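D,D-dipeptidase/D,D-carboxypeptidase (Enterococcus faecalis, PDB 4MUQ) is a zinc-dependent D,D-peptidase of vancomycin resistance that probably cleaves D-Ala-D-Ala dipeptides and trims the C-terminal D-Ala from peptidoglycan precursors. Local coordinates at residues A[8-13]-A[239-245]. Coordinates in Å, arbitrary orientation, origin at the centre of the assembly. Residue numbers count along the deposited sequence, not the author numbering.
Sequences LEKEEI and GNNIDGF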
loop_
_atom_site.group_PDB
_atom_site.type_symbol
_atom_site.label_atom_id
_atom_site.label_comp_id
_atom_site.label_asym_id
_atom_site.label_seq_id
_atom_site.Cartn_x
_atom_site.Cartn_y
_atom_site.Cartn_z
ATOM N N LEU A 8 -22.919 -0.138 -1.053
ATOM C CA LEU A 8 -21.824 0.398 -1.859
ATOM C C LEU A 8 -22.089 0.320 -3.359
ATOM O O LEU A 8 -22.587 -0.686 -3.861
ATOM C CB LEU A 8 -20.517 -0.329 -1.540
ATOM C CG LEU A 8 -20.052 -0.317 -0.085
ATOM C CD1 LEU A 8 -20.602 -1.508 0.672
ATOM C CD2 LEU A 8 -18.554 -0.298 0.001
ATOM N N GLU A 9 -21.740 1.384 -4.077
ATOM C CA GLU A 9 -21.810 1.362 -5.533
ATOM C C GLU A 9 -20.608 0.596 -6.064
ATOM O O GLU A 9 -19.564 0.560 -5.408
ATOM C CB GLU A 9 -21.821 2.783 -6.102
ATOM C CG GLU A 9 -22.989 3.646 -5.626
ATOM C CD GLU A 9 -24.343 3.043 -5.949
ATOM O OE1 GLU A 9 -24.462 2.345 -6.980
ATOM O OE2 GLU A 9 -25.293 3.263 -5.168
ATOM N N LYS A 10 -20.751 -0.020 -7.237
ATOM C CA LYS A 10 -19.674 -0.842 -7.785
ATOM C C LYS A 10 -18.367 -0.070 -7.940
ATOM O O LYS A 10 -17.280 -0.623 -7.747
ATOM C CB LYS A 10 -20.067 -1.498 -9.113
ATOM C CG LYS A 10 -18.915 -2.307 -9.710
ATOM C CD LYS A 10 -19.357 -3.377 -10.683
ATOM C CE LYS A 10 -18.180 -4.289 -10.994
ATOM N NZ LYS A 10 -18.472 -5.240 -12.097
ATOM N N GLU A 11 -18.462 1.217 -8.260
ATOM C CA GLU A 11 -17.249 2.002 -8.486
ATOM C C GLU A 11 -16.396 2.164 -7.220
ATOM O O GLU A 11 -15.219 2.510 -7.303
ATOM C CB GLU A 11 -17.562 3.366 -9.123
ATOM C CG GLU A 11 -18.127 4.402 -8.173
ATOM C CD GLU A 11 -19.633 4.533 -8.280
ATOM O OE1 GLU A 11 -20.250 3.769 -9.060
ATOM O OE2 GLU A 11 -20.197 5.403 -7.585
ATOM N N GLU A 12 -16.976 1.884 -6.055
ATOM C CA GLU A 12 -16.225 1.960 -4.807
ATOM C C GLU A 12 -15.187 0.846 -4.673
ATOM O O GLU A 12 -14.310 0.912 -3.807
ATOM C CB GLU A 12 -17.171 1.976 -3.603
ATOM C CG GLU A 12 -18.064 3.211 -3.560
ATOM C CD GLU A 12 -18.841 3.326 -2.263
ATOM O OE1 GLU A 12 -18.200 3.449 -1.197
ATOM O OE2 GLU A 12 -20.090 3.292 -2.309
ATOM N N ILE A 13 -15.241 -0.158 -5.553
ATOM C CA ILE A 13 -14.163 -1.158 -5.561
ATOM C C ILE A 13 -12.821 -0.553 -5.970
ATOM O O ILE A 13 -11.776 -1.169 -5.789
ATOM C CB ILE A 13 -14.452 -2.410 -6.453
ATOM C CG1 ILE A 13 -14.453 -2.066 -7.940
ATOM C CG2 ILE A 13 -15.749 -3.098 -6.057
ATOM C CD1 ILE A 13 -14.511 -3.295 -8.832
ATOM N N GLY A 239 -12.051 -1.307 -1.383
ATOM C CA GLY A 239 -12.073 -2.066 -2.619
ATOM C C GLY A 239 -10.737 -2.771 -2.825
ATOM O O GLY A 239 -9.700 -2.377 -2.239
ATOM N N ASN A 240 -10.723 -3.790 -3.680
ATOM C CA ASN A 240 -9.455 -4.420 -4.041
ATOM C C ASN A 240 -8.948 -4.013 -5.426
ATOM O O ASN A 240 -7.914 -4.508 -5.891
ATOM C CB ASN A 240 -9.497 -5.942 -3.889
ATOM C CG ASN A 240 -10.448 -6.625 -4.866
ATOM O OD1 ASN A 240 -11.028 -5.999 -5.768
ATOM N ND2 ASN A 240 -10.615 -7.933 -4.688
ATOM N N ASN A 241 -9.693 -3.111 -6.062
ATOM C CA ASN A 241 -9.378 -2.555 -7.385
ATOM C C ASN A 241 -9.730 -3.481 -8.541
ATOM O O ASN A 241 -9.411 -3.195 -9.698
ATOM C CB ASN A 241 -7.903 -2.115 -7.502
ATOM C CG ASN A 241 -7.715 -1.004 -8.508
ATOM O OD1 ASN A 241 -8.553 -0.105 -8.626
ATOM N ND2 ASN A 241 -6.604 -1.053 -9.252
ATOM N N ILE A 242 -10.412 -4.581 -8.232
ATOM C CA ILE A 242 -10.662 -5.601 -9.244
ATOM C C ILE A 242 -12.120 -6.052 -9.288
ATOM O O ILE A 242 -12.793 -5.934 -10.312
ATOM C CB ILE A 242 -9.786 -6.856 -9.007
ATOM C CG1 ILE A 242 -8.313 -6.485 -8.839
ATOM C CG2 ILE A 242 -9.970 -7.862 -10.143
ATOM C CD1 ILE A 242 -7.438 -7.679 -8.470
ATOM N N ASP A 243 -12.613 -6.570 -8.170
ATOM C CA ASP A 243 -13.873 -7.283 -8.220
ATOM C C ASP A 243 -14.675 -7.264 -6.936
ATOM O O ASP A 243 -15.726 -7.876 -6.887
ATOM C CB ASP A 243 -13.631 -8.737 -8.666
ATOM C CG ASP A 243 -12.589 -9.457 -7.804
ATOM O OD1 ASP A 243 -12.491 -9.150 -6.599
ATOM O OD2 ASP A 243 -11.881 -10.344 -8.336
ATOM N N GLY A 244 -14.205 -6.589 -5.896
ATOM C CA GLY A 244 -14.933 -6.633 -4.639
ATOM C C GLY A 244 -14.290 -5.852 -3.511
ATOM O O GLY A 244 -13.428 -4.973 -3.721
ATOM N N PHE A 245 -14.713 -6.195 -2.298
ATOM C CA PHE A 245 -14.382 -5.428 -1.119
ATOM C C PHE A 245 -13.743 -6.312 -0.060
ATOM O O PHE A 245 -14.061 -7.505 0.051
ATOM C CB PHE A 245 -15.643 -4.767 -0.550
ATOM C CG PHE A 245 -16.353 -3.862 -1.520
ATOM C CD1 PHE A 245 -15.909 -2.557 -1.725
ATOM C CD2 PHE A 245 -17.451 -4.312 -2.238
ATOM C CE1 PHE A 245 -16.561 -1.719 -2.617
ATOM C CE2 PHE A 245 -18.107 -3.479 -3.137
ATOM C CZ PHE A 245 -17.660 -2.177 -3.326
#
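An antiparallel β-hairpin, whose strands 234-239 and 244-250 are joined by the loop 240-243, which opens with an Asx turn at Asn240, receives against that loop a 3-10 segment that begins at Lys10, directly after the N-terminal strand 3-9. This strand pairs with strand 224-230 in a separate two-stranded sheet, so the contact joins this small sheet to the four-stranded sheet that contains the hairpin (order 203-205, 213-219, 244-250, 234-239), away from the zinc site.

Apolar packing centres on the Phe245 ring, which is held between two aliphatic side chains. Leu8 CD2 covers one face, 4.0 Å from the centroid of the Phe245 ring, and Ile13 CG2 the opposite face, 3.8 Å from the same centroid; both are CH-π contacts. Ile13 also reaches over the loop, its CD1 lying 3.5 Å from Ile242 O.

A single hydrogen bond crosses between the segments, from Asn241 N to Ile13 O (2.9 Å). Ile13 O also takes a CA-H···O contact from Gly239 CA at 3.3 Å. Glycine is needed for this closeness, since a β-carbon on Gly239 would clash with the carbonyl oxygens of Glu12 and Ile13.

Each segment is also braced internally. Glu12 OE2 accepts from Glu9 N at 3.1 Å, tying the 3-10 segment back to the end of the strand. In the loop, Asp243 OD1 receives Asn240 ND2 and is also hydrogen-bonded to Tyr217 OH, while OD2 forms a salt bridge with Lys195. Asn240 OD1 gathers three backbone amides, Ile242 N and Asp243 N at 2.9 Å each and Gly244 N at 3.2 Å.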